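Local atomic coordinates of putative phophotriesterase (Proteus mirabilis, PDB entry 3RHG), a protein that probably hydrolyses ester bonds at a two-zinc centre, as a member of the phosphotriesterase family of metal-dependent hydrolases. Residues M200-L211 / I225-D236; L250-D258 / V270-L280. All blocks are in the same frame, centred on the assembly; numbering follows the deposited sequence.

Both contacts lie in the (beta/alpha)8 fold, whose parallel barrel holds strands 225-227 and 249-252 side by side; their centres are about 13 Å apart. They follow in series along the chain, contact 1 closing before contact 2 opens. Contact 1 lies in the beta-alpha-beta unit of strand 195-199, helix 207-217 and strand 225-227, contact 2 in that of strand 249-252, helix 270-282 and strand 289-291. They meet behind the metal site, where His-229 ND1 is 2.8 Å from Asp-253 OD1, a probable hydrogen bond, and Asp-231 OD1 lies 2.9 Å from Met-254 N. The loops of both also reach the benzoic acid, so successive barrel units line one pocket.

Contact 1 (M200-L211 / I225-D236); sequences MPGWQRRGDEVL and ISLAHSDPSGKD. With ZN (zinc ion), chain C; BEZ (benzoic acid), chain D.
Gly-202 O, His-229 O and Ser-233 OG converge on one water, at 2.8, 2.9 and 2.8 Å from its oxygen, tying together two loops that follow neighbouring strands. The segments belong to a beta-alpha-beta crossover of the (beta/alpha)8 barrel: 200-211 runs from strand 195-199 into helix 207-217, while segment 225-236 starts on strand 225-227. Arg-205 and Asp-236 approach from opposite directions and form a salt bridge, NE to OD2 2.9 Å, with an N-H...O angle of 155°. The acceptor lies in the guanidinium plane, but OD2 is met on its anti side and the two planes stand 52° apart. The arginine bends at chi2 (-70°) and lays its guanidinium over the 231-236 loop, with Ser-233 CB against one face. The guanidinium is held further by NH1, bonded to Gln-204 O, and by NH2, which reaches Pro-232 O through a second water. Asp-236 also caps the start of helix 237-245. Pro-232 CB lies over the five-membered ring of Trp-203, 3.8 Å from its centroid, in a CH-pi contact, while the carboxyl carbon of the benzoic acid lies near the indole plane, beside the CZ3 edge. Met-200 CG lies on Leu-227 CB at the loop's start, while Leu-211 CD2 of the helix packs against Ile-225 and Leu-227 of the strand. His-229 has Ala-228 CB over one face and C3 of the benzoic acid over the other. Its ND1 is held by Asp-253, NE2 binds a zinc ion at 2.0 Å, a site shared with His-199 and Glu-166, and Met-200 O lies in the ring plane, 3.4 Å from CD2.

Contact 2 (L250-D258 / V270-L280); sequences LEFDMIGLD and VMDTVEAVATL. With BEZ (benzoic acid), chain D.
The Phe-252 ring carries Val-277 CG2 over one face, 3.9 Å from the ring centroid and 9° off its normal, a CH-pi contact, while the methyls of Thr-273, Ala-276 and Leu-280 approach obliquely. This is the strand-helix layer of the (beta/alpha)8 barrel: helix 270-282 packs outside strand 249-252 before the chain enters strand 289-291. The axes of strand 250-252 and helix 270-280 run nearly antiparallel (154°) and pass 10.9 Å apart. With CG anti to its carbonyl carbon (chi1 -69°), Phe-252 directs its ring into the helix surface. Thr-273 CG2 lies 3.8 Å from Phe-252 CD1, the two side chains running alongside in opposite senses, and Leu-280 CD1 is 3.8 Å from Phe-252 CZ. No direct hydrogen bond joins the segments. Thr-273 keeps its CG2 anti to the backbone N, which places the same methyl against Ile-255 CG1; Ile-255 also packs on Val-312 and Phe-316 of helix 311-322. Past the strand a type II turn from Met-254 to Leu-257 reverses the chain, with Gly-256 at a positive phi. From this loop Met-254 and Leu-257 send their ends away from the helix to the benzoic acid, Met-254 CE lying 3.8 Å from its C4. Val-270 CG2 closes over Gly-256, 3.6 Å from its N, and Val-270 also packs on Tyr-60 of the second subunit. Asp-258 bonds Asn-307 through OD2; Asp-258 OD1 accepts a hydrogen bond from a water at 2.7 Å, and that water accepts from Val-270 N at 3.0 Å, in the helix's first turn.

Contact 1 (M200-L211 / I225-D236)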
loop_
_atom_site.group_PDB
_atom_site.type_symbol
_atom_site.label_atom_id
_atom_site.label_comp_id
_atom_site.label_asym_id
_atom_site.label_seq_id
_atom_site.Cartn_x
_atom_site.Cartn_y
_atom_site.Cartn_z
ATOM N N MET A 200 -17.440 13.892 -3.417
ATOM C CA MET A 200 -17.760 13.334 -4.727
ATOM C C MET A 200 -17.634 11.830 -4.678
ATOM O O MET A 200 -16.838 11.293 -3.917
ATOM C CB MET A 200 -16.798 13.865 -5.799
ATOM C CG MET A 200 -16.941 15.365 -5.993
ATOM S SD MET A 200 -18.543 15.866 -6.683
ATOM C CE MET A 200 -18.323 15.253 -8.359
ATOM N N PRO A 201 -18.408 11.148 -5.524
ATOM C CA PRO A 201 -18.200 9.706 -5.706
ATOM C C PRO A 201 -16.980 9.547 -6.608
ATOM O O PRO A 201 -17.076 9.703 -7.822
ATOM C CB PRO A 201 -19.493 9.251 -6.379
ATOM C CG PRO A 201 -19.999 10.494 -7.117
ATOM C CD PRO A 201 -19.546 11.684 -6.301
ATOM N N GLY A 202 -15.820 9.302 -5.997
ATOM C CA GLY A 202 -14.559 9.517 -6.681
ATOM C C GLY A 202 -14.231 8.554 -7.796
ATOM O O GLY A 202 -13.383 8.869 -8.675
ATOM N N TRP A 203 -14.885 7.391 -7.789
ATOM C CA TRP A 203 -14.706 6.437 -8.880
ATOM C C TRP A 203 -15.726 6.640 -10.016
ATOM O O TRP A 203 -15.740 5.884 -10.987
ATOM C CB TRP A 203 -14.753 4.993 -8.368
ATOM C CG TRP A 203 -13.578 4.636 -7.486
ATOM C CD1 TRP A 203 -12.408 4.065 -7.880
ATOM C CD2 TRP A 203 -13.472 4.840 -6.066
ATOM N NE1 TRP A 203 -11.577 3.884 -6.794
ATOM C CE2 TRP A 203 -12.216 4.337 -5.665
ATOM C CE3 TRP A 203 -14.334 5.356 -5.093
ATOM C CZ2 TRP A 203 -11.784 4.365 -4.330
ATOM C CZ3 TRP A 203 -13.901 5.381 -3.762
ATOM C CH2 TRP A 203 -12.639 4.886 -3.399
ATOM N N GLN A 204 -16.559 7.670 -9.877
ATOM C CA GLN A 204 -17.417 8.148 -10.946
ATOM C C GLN A 204 -16.881 9.474 -11.476
ATOM O O GLN A 204 -15.836 9.977 -11.012
ATOM C CB GLN A 204 -18.857 8.338 -10.469
ATOM C CG GLN A 204 -19.489 7.040 -9.979
ATOM C CD GLN A 204 -20.941 7.226 -9.674
ATOM O OE1 GLN A 204 -21.350 8.289 -9.193
ATOM N NE2 GLN A 204 -21.742 6.202 -9.939
ATOM N N ARG A 205 -17.604 10.035 -12.448
ATOM C CA ARG A 205 -17.236 11.310 -13.039
ATOM C C ARG A 205 -18.448 12.247 -13.041
ATOM O O ARG A 205 -18.956 12.617 -14.093
ATOM C CB ARG A 205 -16.733 11.079 -14.456
ATOM C CG ARG A 205 -15.566 10.096 -14.516
ATOM C CD ARG A 205 -14.288 10.682 -13.931
ATOM N NE ARG A 205 -13.156 9.746 -14.063
ATOM C CZ ARG A 205 -12.804 8.822 -13.160
ATOM N NH1 ARG A 205 -13.483 8.670 -12.009
ATOM N NH2 ARG A 205 -11.758 8.042 -13.398
ATOM N N ARG A 206 -18.926 12.597 -11.851
ATOM C CA ARG A 206 -20.142 13.402 -11.732
ATOM C C ARG A 206 -19.866 14.896 -11.615
ATOM O O ARG A 206 -20.769 15.694 -11.360
ATOM C CB ARG A 206 -20.964 12.913 -10.543
ATOM C CG ARG A 206 -21.668 11.573 -10.827
ATOM C CD ARG A 206 -22.795 11.371 -9.831
ATOM N NE ARG A 206 -23.419 10.045 -9.914
ATOM C CZ ARG A 206 -24.603 9.821 -10.484
ATOM N NH1 ARG A 206 -25.266 10.824 -11.084
ATOM N NH2 ARG A 206 -25.138 8.591 -10.471
ATOM N N GLY A 207 -18.610 15.280 -11.810
ATOM C CA GLY A 207 -18.284 16.685 -11.656
ATOM C C GLY A 207 -19.085 17.680 -12.485
ATOM O O GLY A 207 -19.495 18.724 -11.970
ATOM N N ASP A 208 -19.314 17.399 -13.770
ATOM C CA ASP A 208 -20.038 18.383 -14.583
ATOM C C ASP A 208 -21.460 18.593 -14.045
ATOM O O ASP A 208 -21.950 19.723 -13.982
ATOM C CB ASP A 208 -20.113 17.972 -16.047
ATOM C CG ASP A 208 -19.043 18.613 -16.903
ATOM O OD1 ASP A 208 -18.638 19.787 -16.644
ATOM O OD2 ASP A 208 -18.621 17.949 -17.876
ATOM N N GLU A 209 -22.146 17.521 -13.652
ATOM C CA GLU A 209 -23.523 17.736 -13.187
ATOM C C GLU A 209 -23.575 18.426 -11.820
ATOM O O GLU A 209 -24.463 19.255 -11.565
ATOM C CB GLU A 209 -24.361 16.466 -13.234
ATOM C CG GLU A 209 -24.115 15.587 -12.121
ATOM C CD GLU A 209 -25.027 14.364 -12.128
ATOM O OE1 GLU A 209 -26.286 14.481 -12.172
ATOM O OE2 GLU A 209 -24.456 13.279 -12.084
ATOM N N VAL A 210 -22.593 18.149 -10.961
ATOM C CA VAL A 210 -22.532 18.836 -9.678
ATOM C C VAL A 210 -22.251 20.332 -9.913
ATOM O O VAL A 210 -22.885 21.198 -9.296
ATOM C CB VAL A 210 -21.441 18.224 -8.787
ATOM C CG1 VAL A 210 -21.053 19.160 -7.639
ATOM C CG2 VAL A 210 -21.892 16.830 -8.288
ATOM N N LEU A 211 -21.326 20.636 -10.823
ATOM C CA LEU A 211 -21.017 22.037 -11.121
ATOM C C LEU A 211 -22.127 22.732 -11.906
ATOM O O LEU A 211 -22.318 23.951 -11.779
ATOM C CB LEU A 211 -19.651 22.180 -11.810
ATOM C CG LEU A 211 -18.490 21.697 -10.926
ATOM C CD1 LEU A 211 -17.169 21.968 -11.619
ATOM C CD2 LEU A 211 -18.533 22.380 -9.559
ATOM N N ILE A 225 -15.214 26.686 -4.098
ATOM C CA ILE A 225 -15.702 25.300 -4.149
ATOM C C ILE A 225 -14.540 24.335 -4.371
ATOM O O ILE A 225 -13.693 24.561 -5.246
ATOM C CB ILE A 225 -16.746 25.142 -5.273
ATOM C CG1 ILE A 225 -18.023 25.917 -4.856
ATOM C CG2 ILE A 225 -17.084 23.646 -5.550
ATOM C CD1 ILE A 225 -18.934 26.176 -5.964
ATOM N N SER A 226 -14.498 23.263 -3.581
ATOM C CA SER A 226 -13.539 22.190 -3.799
ATOM C C SER A 226 -14.238 20.859 -4.001
ATOM O O SER A 226 -15.224 20.537 -3.297
ATOM C CB SER A 226 -12.533 22.091 -2.647
ATOM O OG SER A 226 -13.217 21.927 -1.413
ATOM N N LEU A 227 -13.727 20.096 -4.962
ATOM C CA LEU A 227 -14.250 18.760 -5.214
ATOM C C LEU A 227 -13.387 17.742 -4.466
ATOM O O LEU A 227 -12.255 17.501 -4.840
ATOM C CB LEU A 227 -14.331 18.448 -6.723
ATOM C CG LEU A 227 -15.180 19.427 -7.544
ATOM C CD1 LEU A 227 -15.264 18.973 -9.023
ATOM C CD2 LEU A 227 -16.591 19.517 -6.929
ATOM N N ALA A 228 -13.914 17.169 -3.391
ATOM C CA ALA A 228 -13.185 16.157 -2.633
ATOM C C ALA A 228 -13.072 14.850 -3.429
ATOM O O ALA A 228 -13.825 14.593 -4.362
ATOM C CB ALA A 228 -13.897 15.864 -1.289
ATOM N N HIS A 229 -12.122 14.030 -3.025
ATOM C CA HIS A 229 -11.933 12.702 -3.569
ATOM C C HIS A 229 -11.730 12.747 -5.089
ATOM O O HIS A 229 -12.285 11.945 -5.846
ATOM C CB HIS A 229 -13.125 11.809 -3.198
ATOM C CG HIS A 229 -13.571 11.951 -1.777
ATOM N ND1 HIS A 229 -12.687 12.130 -0.734
ATOM C CD2 HIS A 229 -14.805 11.932 -1.220
ATOM C CE1 HIS A 229 -13.355 12.246 0.401
ATOM N NE2 HIS A 229 -14.643 12.112 0.140
ATOM N N SER A 230 -10.917 13.698 -5.534
ATOM C CA SER A 230 -10.548 13.753 -6.932
ATOM C C SER A 230 -9.500 12.681 -7.254
ATOM O O SER A 230 -9.241 12.414 -8.431
ATOM C CB SER A 230 -9.997 15.148 -7.272
ATOM O OG SER A 230 -10.996 16.153 -7.102
ATOM N N ASP A 231 -8.900 12.072 -6.223
ATOM C CA ASP A 231 -7.759 11.172 -6.439
ATOM C C ASP A 231 -8.056 10.043 -7.441
ATOM O O ASP A 231 -7.243 9.775 -8.322
ATOM C CB ASP A 231 -7.226 10.569 -5.120
ATOM C CG ASP A 231 -7.175 11.584 -3.974
ATOM O OD1 ASP A 231 -6.101 11.681 -3.342
ATOM O OD2 ASP A 231 -8.197 12.274 -3.705
ATOM N N PRO A 232 -9.217 9.362 -7.311
ATOM C CA PRO A 232 -9.400 8.210 -8.204
ATOM C C PRO A 232 -9.662 8.581 -9.660
ATOM O O PRO A 232 -9.733 7.678 -10.504
ATOM C CB PRO A 232 -10.617 7.475 -7.599
ATOM C CG PRO A 232 -10.677 7.957 -6.159
ATOM C CD PRO A 232 -10.276 9.421 -6.282
ATOM N N SER A 233 -9.827 9.876 -9.958
ATOM C CA SER A 233 -9.925 10.304 -11.351
ATOM C C SER A 233 -8.613 10.885 -11.875
ATOM O O SER A 233 -8.577 11.499 -12.942
ATOM C CB SER A 233 -11.098 11.257 -11.586
ATOM O OG SER A 233 -10.992 12.447 -10.810
ATOM N N GLY A 234 -7.528 10.639 -11.146
ATOM C CA GLY A 234 -6.241 11.286 -11.481
ATOM C C GLY A 234 -5.685 10.854 -12.846
ATOM O O GLY A 234 -4.917 11.614 -13.467
ATOM N N LYS A 235 -6.060 9.665 -13.341
ATOM C CA LYS A 235 -5.607 9.204 -14.664
ATOM C C LYS A 235 -6.427 9.865 -15.773
ATOM O O LYS A 235 -6.019 9.906 -16.945
ATOM C CB LYS A 235 -5.721 7.677 -14.783
ATOM C CG LYS A 235 -4.775 6.908 -13.881
ATOM C CD LYS A 235 -5.142 5.431 -13.827
ATOM C CE LYS A 235 -4.227 4.664 -12.892
ATOM N NZ LYS A 235 -2.802 4.724 -13.332
ATOM N N ASP A 236 -7.592 10.387 -15.391
ATOM C CA ASP A 236 -8.551 10.957 -16.342
ATOM C C ASP A 236 -8.259 12.444 -16.471
ATOM O O ASP A 236 -9.002 13.322 -15.997
ATOM C CB ASP A 236 -9.982 10.665 -15.864
ATOM C CG ASP A 236 -11.036 10.921 -16.927
ATOM O OD1 ASP A 236 -10.752 11.547 -17.978
ATOM O OD2 ASP A 236 -12.180 10.455 -16.703
HETATM ZN ZN ZN C . -16.182 12.049 1.475
HETATM C C BEZ D . -15.905 6.623 -0.610
HETATM O O1 BEZ D . -16.569 7.400 -1.329
HETATM O O2 BEZ D . -16.360 5.486 -0.342
HETATM C C1 BEZ D . -14.574 7.034 -0.066
HETATM C C2 BEZ D . -14.106 8.342 -0.226
HETATM C C3 BEZ D . -12.869 8.706 0.303
HETATM C C4 BEZ D . -12.091 7.766 0.967
HETATM C C5 BEZ D . -12.556 6.463 1.110
HETATM C C6 BEZ D . -13.798 6.089 0.602
HETATM O O HOH W 1 -12.629 11.556 -8.681
HETATM O O HOH W 2 -12.040 6.236 -11.078
#

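Contact 2 (L250-D258 / V270-L280)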
loop_
_atom_site.group_PDB
_atom_site.type_symbol
_atom_site.label_atom_id
_atom_site.label_comp_id
_atom_site.label_asym_id
_atom_site.label_seq_id
_atom_site.Cartn_x
_atom_site.Cartn_y
_atom_site.Cartn_z
ATOM N N LEU A 250 -9.549 21.226 -7.259
ATOM C CA LEU A 250 -9.557 19.776 -7.143
ATOM C C LEU A 250 -8.787 19.398 -5.895
ATOM O O LEU A 250 -7.644 19.804 -5.720
ATOM C CB LEU A 250 -8.942 19.085 -8.375
ATOM C CG LEU A 250 -9.759 19.219 -9.667
ATOM C CD1 LEU A 250 -9.138 18.318 -10.760
ATOM C CD2 LEU A 250 -11.220 18.857 -9.456
ATOM N N GLU A 251 -9.408 18.599 -5.037
ATOM C CA GLU A 251 -8.775 18.176 -3.803
ATOM C C GLU A 251 -8.408 16.700 -3.886
ATOM O O GLU A 251 -9.277 15.833 -4.119
ATOM C CB GLU A 251 -9.726 18.412 -2.630
ATOM C CG GLU A 251 -9.217 17.926 -1.289
ATOM C CD GLU A 251 -10.190 18.309 -0.201
ATOM O OE1 GLU A 251 -11.114 17.513 0.141
ATOM O OE2 GLU A 251 -10.066 19.445 0.280
ATOM N N PHE A 252 -7.114 16.426 -3.730
ATOM C CA PHE A 252 -6.572 15.086 -3.663
ATOM C C PHE A 252 -6.408 14.821 -2.196
ATOM O O PHE A 252 -5.385 15.168 -1.596
ATOM C CB PHE A 252 -5.237 14.994 -4.424
ATOM C CG PHE A 252 -5.393 15.117 -5.921
ATOM C CD1 PHE A 252 -5.352 13.986 -6.734
ATOM C CD2 PHE A 252 -5.597 16.363 -6.512
ATOM C CE1 PHE A 252 -5.513 14.097 -8.127
ATOM C CE2 PHE A 252 -5.750 16.500 -7.893
ATOM C CZ PHE A 252 -5.696 15.365 -8.713
ATOM N N ASP A 253 -7.448 14.255 -1.592
ATOM C CA ASP A 253 -7.482 14.111 -0.148
ATOM C C ASP A 253 -7.361 12.647 0.301
ATOM O O ASP A 253 -7.642 12.335 1.464
ATOM C CB ASP A 253 -8.779 14.734 0.402
ATOM C CG ASP A 253 -10.000 14.300 -0.371
ATOM O OD1 ASP A 253 -10.022 13.129 -0.773
ATOM O OD2 ASP A 253 -10.906 15.127 -0.621
ATOM N N MET A 254 -6.901 11.760 -0.587
ATOM C CA MET A 254 -6.778 10.333 -0.233
ATOM C C MET A 254 -5.315 9.934 -0.278
ATOM O O MET A 254 -4.968 8.775 -0.504
ATOM C CB MET A 254 -7.618 9.471 -1.170
ATOM C CG MET A 254 -9.081 9.856 -1.111
ATOM S SD MET A 254 -10.074 9.239 -2.498
ATOM C CE MET A 254 -10.027 7.480 -2.215
ATOM N N ILE A 255 -4.440 10.913 -0.053
ATOM C CA ILE A 255 -3.020 10.649 -0.232
ATOM C C ILE A 255 -2.513 9.795 0.904
ATOM O O ILE A 255 -2.596 10.195 2.070
ATOM C CB ILE A 255 -2.231 11.980 -0.360
ATOM C CG1 ILE A 255 -2.649 12.684 -1.657
ATOM C CG2 ILE A 255 -0.691 11.732 -0.354
ATOM C CD1 ILE A 255 -2.082 14.089 -1.801
ATOM N N GLY A 256 -1.986 8.616 0.561
ATOM C CA GLY A 256 -1.575 7.641 1.558
ATOM C C GLY A 256 -2.716 6.850 2.186
ATOM O O GLY A 256 -2.525 6.189 3.225
ATOM N N LEU A 257 -3.887 6.855 1.547
ATOM C CA LEU A 257 -5.005 6.100 2.092
ATOM C C LEU A 257 -4.683 4.576 2.121
ATOM O O LEU A 257 -4.856 3.894 3.150
ATOM C CB LEU A 257 -6.287 6.440 1.312
ATOM C CG LEU A 257 -7.535 5.620 1.648
ATOM C CD1 LEU A 257 -7.951 5.979 3.022
ATOM C CD2 LEU A 257 -8.626 5.908 0.662
ATOM N N ASP A 258 -4.198 4.054 1.007
ATOM C CA ASP A 258 -3.622 2.699 0.937
ATOM C C ASP A 258 -4.608 1.619 1.356
ATOM O O ASP A 258 -4.243 0.681 2.082
ATOM C CB ASP A 258 -2.350 2.565 1.786
ATOM C CG ASP A 258 -1.178 3.424 1.282
ATOM O OD1 ASP A 258 -1.262 4.097 0.215
ATOM O OD2 ASP A 258 -0.140 3.410 1.976
ATOM N N VAL A 270 0.036 6.154 -3.836
ATOM C CA VAL A 270 0.714 7.430 -3.673
ATOM C C VAL A 270 1.430 7.829 -4.960
ATOM O O VAL A 270 1.300 8.967 -5.408
ATOM C CB VAL A 270 1.679 7.419 -2.470
ATOM C CG1 VAL A 270 2.501 8.702 -2.452
ATOM C CG2 VAL A 270 0.884 7.244 -1.140
ATOM N N MET A 271 2.196 6.910 -5.556
ATOM C CA MET A 271 2.913 7.249 -6.787
ATOM C C MET A 271 1.964 7.609 -7.929
ATOM O O MET A 271 2.292 8.468 -8.744
ATOM C CB MET A 271 3.876 6.132 -7.220
ATOM C CG MET A 271 5.070 5.940 -6.292
ATOM S SD MET A 271 5.974 7.453 -5.898
ATOM C CE MET A 271 6.683 7.868 -7.479
ATOM N N ASP A 272 0.794 6.965 -7.998
ATOM C CA ASP A 272 -0.221 7.339 -9.005
ATOM C C ASP A 272 -0.562 8.814 -8.825
ATOM O O ASP A 272 -0.713 9.567 -9.786
ATOM C CB ASP A 272 -1.550 6.565 -8.821
ATOM C CG ASP A 272 -1.491 5.108 -9.260
ATOM O OD1 ASP A 272 -0.677 4.748 -10.147
ATOM O OD2 ASP A 272 -2.329 4.315 -8.711
ATOM N N THR A 273 -0.769 9.210 -7.579
ATOM C CA THR A 273 -1.235 10.579 -7.297
ATOM C C THR A 273 -0.094 11.592 -7.456
ATOM O O THR A 273 -0.321 12.720 -7.884
ATOM C CB THR A 273 -1.892 10.628 -5.933
ATOM O OG1 THR A 273 -3.071 9.811 -6.013
ATOM C CG2 THR A 273 -2.315 12.051 -5.557
ATOM N N VAL A 274 1.136 11.176 -7.144
ATOM C CA VAL A 274 2.305 12.014 -7.443
ATOM C C VAL A 274 2.295 12.383 -8.931
ATOM O O VAL A 274 2.435 13.544 -9.289
ATOM C CB VAL A 274 3.627 11.302 -7.081
ATOM C CG1 VAL A 274 4.839 12.073 -7.608
ATOM C CG2 VAL A 274 3.728 11.120 -5.556
ATOM N N GLU A 275 2.084 11.394 -9.797
ATOM C CA GLU A 275 2.082 11.635 -11.236
ATOM C C GLU A 275 0.889 12.493 -11.695
ATOM O O GLU A 275 1.040 13.378 -12.540
ATOM C CB GLU A 275 2.103 10.310 -12.009
ATOM C CG GLU A 275 2.284 10.497 -13.516
ATOM C CD GLU A 275 3.562 11.273 -13.888
ATOM O OE1 GLU A 275 4.619 11.104 -13.224
ATOM O OE2 GLU A 275 3.508 12.058 -14.861
ATOM N N ALA A 276 -0.292 12.241 -11.139
ATOM C CA ALA A 276 -1.474 13.012 -11.502
ATOM C C ALA A 276 -1.266 14.488 -11.111
ATOM O O ALA A 276 -1.503 15.386 -11.912
ATOM C CB ALA A 276 -2.720 12.458 -10.804
ATOM N N VAL A 277 -0.846 14.727 -9.866
ATOM C CA VAL A 277 -0.654 16.093 -9.376
ATOM C C VAL A 277 0.487 16.788 -10.128
ATOM O O VAL A 277 0.357 17.946 -10.543
ATOM C CB VAL A 277 -0.432 16.118 -7.838
ATOM C CG1 VAL A 277 0.080 17.486 -7.358
ATOM C CG2 VAL A 277 -1.722 15.671 -7.110
ATOM N N ALA A 278 1.586 16.072 -10.335
ATOM C CA ALA A 278 2.738 16.653 -11.061
ATOM C C ALA A 278 2.288 17.059 -12.454
ATOM O O ALA A 278 2.628 18.141 -12.934
ATOM C CB ALA A 278 3.904 15.653 -11.153
ATOM N N THR A 279 1.521 16.187 -13.116
ATOM C CA THR A 279 1.064 16.496 -14.479
ATOM C C THR A 279 0.134 17.725 -14.533
ATOM O O THR A 279 0.258 18.583 -15.426
ATOM C CB THR A 279 0.460 15.256 -15.160
ATOM O OG1 THR A 279 1.474 14.242 -15.232
ATOM C CG2 THR A 279 -0.029 15.577 -16.582
ATOM N N LEU A 280 -0.791 17.825 -13.588
ATOM C CA LEU A 280 -1.645 18.993 -13.521
ATOM C C LEU A 280 -0.828 20.266 -13.309
ATOM O O LEU A 280 -1.132 21.295 -13.894
ATOM C CB LEU A 280 -2.682 18.837 -12.401
ATOM C CG LEU A 280 -3.793 17.804 -12.671
ATOM C CD1 LEU A 280 -4.743 17.751 -11.462
ATOM C CD2 LEU A 280 -4.577 18.122 -13.950
HETATM C C BEZ D . -15.905 6.623 -0.610
HETATM O O1 BEZ D . -16.569 7.400 -1.329
HETATM O O2 BEZ D . -16.360 5.486 -0.342
HETATM C C1 BEZ D . -14.574 7.034 -0.066
HETATM C C2 BEZ D . -14.106 8.342 -0.226
HETATM C C3 BEZ D . -12.869 8.706 0.303
HETATM C C4 BEZ D . -12.091 7.766 0.967
HETATM C C5 BEZ D . -12.556 6.463 1.110
HETATM C C6 BEZ D . -13.798 6.089 0.602
HETATM O O HOH W 3 0.301 3.833 -2.028
#